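Local coordinates for 5-carboxyvanillate decarboxylase (Sphingomonas paucimobilis, PDB 4L6D), which catalyses the decarboxylation of 5-carboxyvanillate to vanillate, using an amidohydrolase-type fold that binds a manganese ion, at the interface of chains A and B. Sequence-based numbering; all coordinates share one arbitrary frame. Chains: chain A/B, 5-carboxyvanillate decarboxylase.

The interface of chains A and B. Residues chain A 182, 186, 196, 200, 203-204; chain B 182, 186, 196, 200, 203-204.
A:Trp196 turns its indole edge to chain B: the pyrrole N-H side meets B:Thr204 OG1 and the benzo CZ2 side meets B:Ser203 OG, both oxygens in the ring plane. One face is covered by A:Ile200 of its own chain, with CG1 3.5 Å above the plane and offset toward the rim. B:Trp196 has the same edge contacts with A:Ser203 and A:Thr204, as expected of a two-fold interface, and its face is covered by B:Ile200, there through CD1. The ring of A:Phe186 has A:Ile182 O at its edge, in plane. The pyrrole contact is a hydrogen bond: A:Trp196 NE1 donates to B:Thr204 OG1 over 3.0 Å. It is nearly straight, with 176° at the hydrogen, and the acceptor is only 1° out of the ring plane. CG of A:Trp196 stands anti to its backbone N (chi1 -164°), which carries the indole toward the partner chain. The threonine hydroxyl is also a donor, from B:Thr204 OG1 to the carbonyl B:Ile200 O one helical turn back at 2.8 Å, tilted out of the carbonyl plane. This second bond fixes the hydroxyl's rotation and leaves its oxygen to accept the indole N-H. Next to it, B:Ser203 OG sits 3.4 Å from A:Trp196 CZ2; its own bond to B:Ile200 O is weak.

Between the two indoles, A:Ile200 and B:Ile200 reach toward each other tip to tip, their CG2 methyls 3.6 Å apart, forming an apolar centre. Further along, A:Ile182 CG2 lies 3.5 Å from B:Ile182 O as the two side chains cross obliquely. A:Phe186 meets B:Ile182 at about a right angle, through CE1.

The pairing fits a homodimer, although the structure alone does not establish its state in solution. A:Ile200, A:Ser203 and A:Thr204 belong to helix 197-211, and chain B does the same, so this helix from each subunit forms the middle of the patch. A:Trp196 immediately precedes it, whereas A:Ile182 lies in a loop leading into the 3-10 helix 183-186, which ends at A:Phe186.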
ATOM      1  N   ILE A 182       1.584   9.340  10.594  1.00  8.04           N
ATOM      2  CA  ILE A 182       0.855   8.086  10.410  1.00  9.05           C
ATOM      3  C   ILE A 182       1.193   6.991  11.429  1.00  8.63           C
ATOM      4  O   ILE A 182       0.590   5.918  11.398  1.00  8.75           O
ATOM      5  CB  ILE A 182       1.049   7.512   8.981  1.00  6.23           C
ATOM      6  CG1 ILE A 182       2.544   7.330   8.668  1.00  6.65           C
ATOM      7  CG2 ILE A 182       0.402   8.425   7.956  1.00  6.46           C
ATOM      8  CD1 ILE A 182       2.824   6.420   7.467  1.00  7.46           C
ATOM      9  N   PHE A 186       0.666   1.947  13.514  1.00  7.31           N
ATOM     10  CA  PHE A 186       1.755   0.996  13.287  1.00  7.72           C
ATOM     11  C   PHE A 186       2.516   0.626  14.557  1.00  8.03           C
ATOM     12  O   PHE A 186       3.669   0.204  14.484  1.00 10.66           O
ATOM     13  CB  PHE A 186       2.726   1.543  12.229  1.00  7.91           C
ATOM     14  CG  PHE A 186       2.067   1.812  10.902  1.00  6.77           C
ATOM     15  CD1 PHE A 186       1.415   3.014  10.678  1.00  7.44           C
ATOM     16  CD2 PHE A 186       2.066   0.858   9.903  1.00  8.15           C
ATOM     17  CE1 PHE A 186       0.773   3.265   9.475  1.00  8.21           C
ATOM     18  CE2 PHE A 186       1.431   1.108   8.686  1.00  8.64           C
ATOM     19  CZ  PHE A 186       0.789   2.316   8.478  1.00  7.33           C
ATOM     20  N   TRP A 196       5.028  -4.172   7.309  1.00  6.65           N
ATOM     21  CA  TRP A 196       3.950  -3.325   6.773  1.00  6.44           C
ATOM     22  C   TRP A 196       4.255  -1.827   6.745  1.00  6.34           C
ATOM     23  O   TRP A 196       4.117  -1.174   5.711  1.00  5.99           O
ATOM     24  CB  TRP A 196       2.622  -3.588   7.515  1.00  5.93           C
ATOM     25  CG  TRP A 196       1.446  -3.032   6.757  1.00  5.23           C
ATOM     26  CD1 TRP A 196       0.605  -2.026   7.149  1.00  7.31           C
ATOM     27  CD2 TRP A 196       1.010  -3.432   5.445  1.00  5.41           C
ATOM     28  NE1 TRP A 196      -0.328  -1.777   6.161  1.00  5.36           N
ATOM     29  CE2 TRP A 196      -0.104  -2.629   5.111  1.00  6.15           C
ATOM     30  CE3 TRP A 196       1.460  -4.388   4.521  1.00  6.52           C
ATOM     31  CZ2 TRP A 196      -0.774  -2.749   3.894  1.00  5.06           C
ATOM     32  CZ3 TRP A 196       0.782  -4.513   3.310  1.00  8.46           C
ATOM     33  CH2 TRP A 196      -0.319  -3.697   3.011  1.00  6.99           C
ATOM     34  N   ILE A 200       4.188   1.307   3.587  1.00  5.34           N
ATOM     35  CA  ILE A 200       3.190   2.373   3.614  1.00  4.60           C
ATOM     36  C   ILE A 200       3.850   3.752   3.695  1.00  6.34           C
ATOM     37  O   ILE A 200       3.489   4.671   2.952  1.00  5.51           O
ATOM     38  CB  ILE A 200       2.210   2.189   4.780  1.00  5.98           C
ATOM     39  CG1 ILE A 200       1.481   0.842   4.683  1.00  8.44           C
ATOM     40  CG2 ILE A 200       1.220   3.346   4.809  1.00  7.49           C
ATOM     41  CD1 ILE A 200       0.747   0.638   3.365  1.00  7.92           C
ATOM     42  N   SER A 203       5.964   4.352   0.170  1.00  4.60           N
ATOM     43  CA  SER A 203       5.085   4.536  -0.979  1.00  4.00           C
ATOM     44  C   SER A 203       4.310   5.838  -0.864  1.00  4.19           C
ATOM     45  O   SER A 203       4.123   6.537  -1.861  1.00  4.30           O
ATOM     46  CB  SER A 203       4.119   3.359  -1.173  1.00  4.52           C
ATOM     47  OG  SER A 203       3.273   3.184  -0.048  1.00  5.76           O
ATOM     48  N   THR A 204       3.847   6.173   0.336  1.00  5.28           N
ATOM     49  CA  THR A 204       3.094   7.419   0.500  1.00  4.72           C
ATOM     50  C   THR A 204       3.965   8.642   0.209  1.00  4.66           C
ATOM     51  O   THR A 204       3.515   9.585  -0.429  1.00  5.17           O
ATOM     52  CB  THR A 204       2.435   7.494   1.883  1.00  4.84           C
ATOM     53  OG1 THR A 204       1.504   6.407   2.019  1.00  6.08           O
ATOM     54  CG2 THR A 204       1.691   8.809   2.069  1.00  6.74           C
TER
ATOM     55  N   ILE B 182      -4.117   8.056  10.917  1.00  8.81           N
ATOM     56  CA  ILE B 182      -3.220   8.231   9.773  1.00  7.91           C
ATOM     57  C   ILE B 182      -3.576   9.397   8.856  1.00  8.18           C
ATOM     58  O   ILE B 182      -2.867   9.651   7.883  1.00  7.90           O
ATOM     59  CB  ILE B 182      -3.143   6.947   8.901  1.00  6.88           C
ATOM     60  CG1 ILE B 182      -4.536   6.541   8.407  1.00  7.55           C
ATOM     61  CG2 ILE B 182      -2.506   5.796   9.682  1.00  7.36           C
ATOM     62  CD1 ILE B 182      -4.513   5.519   7.274  1.00  8.31           C
ATOM     63  N   PHE B 186      -2.748  12.583   4.455  1.00  7.44           N
ATOM     64  CA  PHE B 186      -3.682  12.420   3.339  1.00  7.87           C
ATOM     65  C   PHE B 186      -4.559  13.651   3.120  1.00  9.52           C
ATOM     66  O   PHE B 186      -5.630  13.556   2.525  1.00  9.30           O
ATOM     67  CB  PHE B 186      -4.542  11.165   3.550  1.00  7.96           C
ATOM     68  CG  PHE B 186      -3.733   9.892   3.643  1.00  6.57           C
ATOM     69  CD1 PHE B 186      -3.198   9.477   4.852  1.00  7.12           C
ATOM     70  CD2 PHE B 186      -3.485   9.129   2.513  1.00  6.73           C
ATOM     71  CE1 PHE B 186      -2.426   8.315   4.939  1.00  6.45           C
ATOM     72  CE2 PHE B 186      -2.715   7.967   2.589  1.00  7.27           C
ATOM     73  CZ  PHE B 186      -2.189   7.558   3.815  1.00  6.89           C
ATOM     74  N   TRP B 196      -5.502   7.351  -3.313  1.00  5.27           N
ATOM     75  CA  TRP B 196      -4.463   6.784  -2.442  1.00  5.24           C
ATOM     76  C   TRP B 196      -4.934   6.381  -1.046  1.00  5.33           C
ATOM     77  O   TRP B 196      -4.733   5.249  -0.611  1.00  6.17           O
ATOM     78  CB  TRP B 196      -3.223   7.699  -2.355  1.00  6.02           C
ATOM     79  CG  TRP B 196      -2.033   6.969  -1.802  1.00  5.43           C
ATOM     80  CD1 TRP B 196      -1.372   7.235  -0.633  1.00  5.61           C
ATOM     81  CD2 TRP B 196      -1.372   5.837  -2.386  1.00  5.23           C
ATOM     82  NE1 TRP B 196      -0.332   6.351  -0.463  1.00  6.06           N
ATOM     83  CE2 TRP B 196      -0.310   5.479  -1.521  1.00  5.30           C
ATOM     84  CE3 TRP B 196      -1.569   5.097  -3.562  1.00  5.03           C
ATOM     85  CZ2 TRP B 196       0.539   4.401  -1.783  1.00  6.02           C
ATOM     86  CZ3 TRP B 196      -0.719   4.039  -3.830  1.00  5.29           C
ATOM     87  CH2 TRP B 196       0.318   3.692  -2.938  1.00  4.99           C
ATOM     88  N   ILE B 200      -4.794   2.679   1.367  1.00  5.16           N
ATOM     89  CA  ILE B 200      -3.942   2.591   2.557  1.00  5.16           C
ATOM     90  C   ILE B 200      -4.751   2.288   3.815  1.00  6.35           C
ATOM     91  O   ILE B 200      -4.395   1.419   4.612  1.00  6.02           O
ATOM     92  CB  ILE B 200      -3.115   3.885   2.768  1.00  5.80           C
ATOM     93  CG1 ILE B 200      -2.236   4.178   1.546  1.00  8.95           C
ATOM     94  CG2 ILE B 200      -2.274   3.772   4.036  1.00  7.58           C
ATOM     95  CD1 ILE B 200      -1.368   2.999   1.123  1.00 10.67           C
ATOM     96  N   SER B 203      -6.388  -1.448   3.433  1.00  4.69           N
ATOM     97  CA  SER B 203      -5.404  -2.522   3.494  1.00  5.09           C
ATOM     98  C   SER B 203      -4.792  -2.603   4.891  1.00  5.57           C
ATOM     99  O   SER B 203      -4.554  -3.692   5.403  1.00  5.67           O
ATOM    100  CB  SER B 203      -4.313  -2.350   2.441  1.00  4.73           C
ATOM    101  OG  SER B 203      -3.559  -1.169   2.660  1.00  5.51           O
ATOM    102  N   THR B 204      -4.546  -1.454   5.518  1.00  5.03           N
ATOM    103  CA  THR B 204      -3.961  -1.467   6.860  1.00  5.90           C
ATOM    104  C   THR B 204      -4.924  -2.091   7.870  1.00  5.40           C
ATOM    105  O   THR B 204      -4.507  -2.850   8.742  1.00  6.37           O
ATOM    106  CB  THR B 204      -3.486  -0.064   7.290  1.00  6.07           C
ATOM    107  OG1 THR B 204      -2.465   0.385   6.388  1.00  6.37           O
ATOM    108  CG2 THR B 204      -2.920  -0.089   8.713  1.00  7.73           C
TER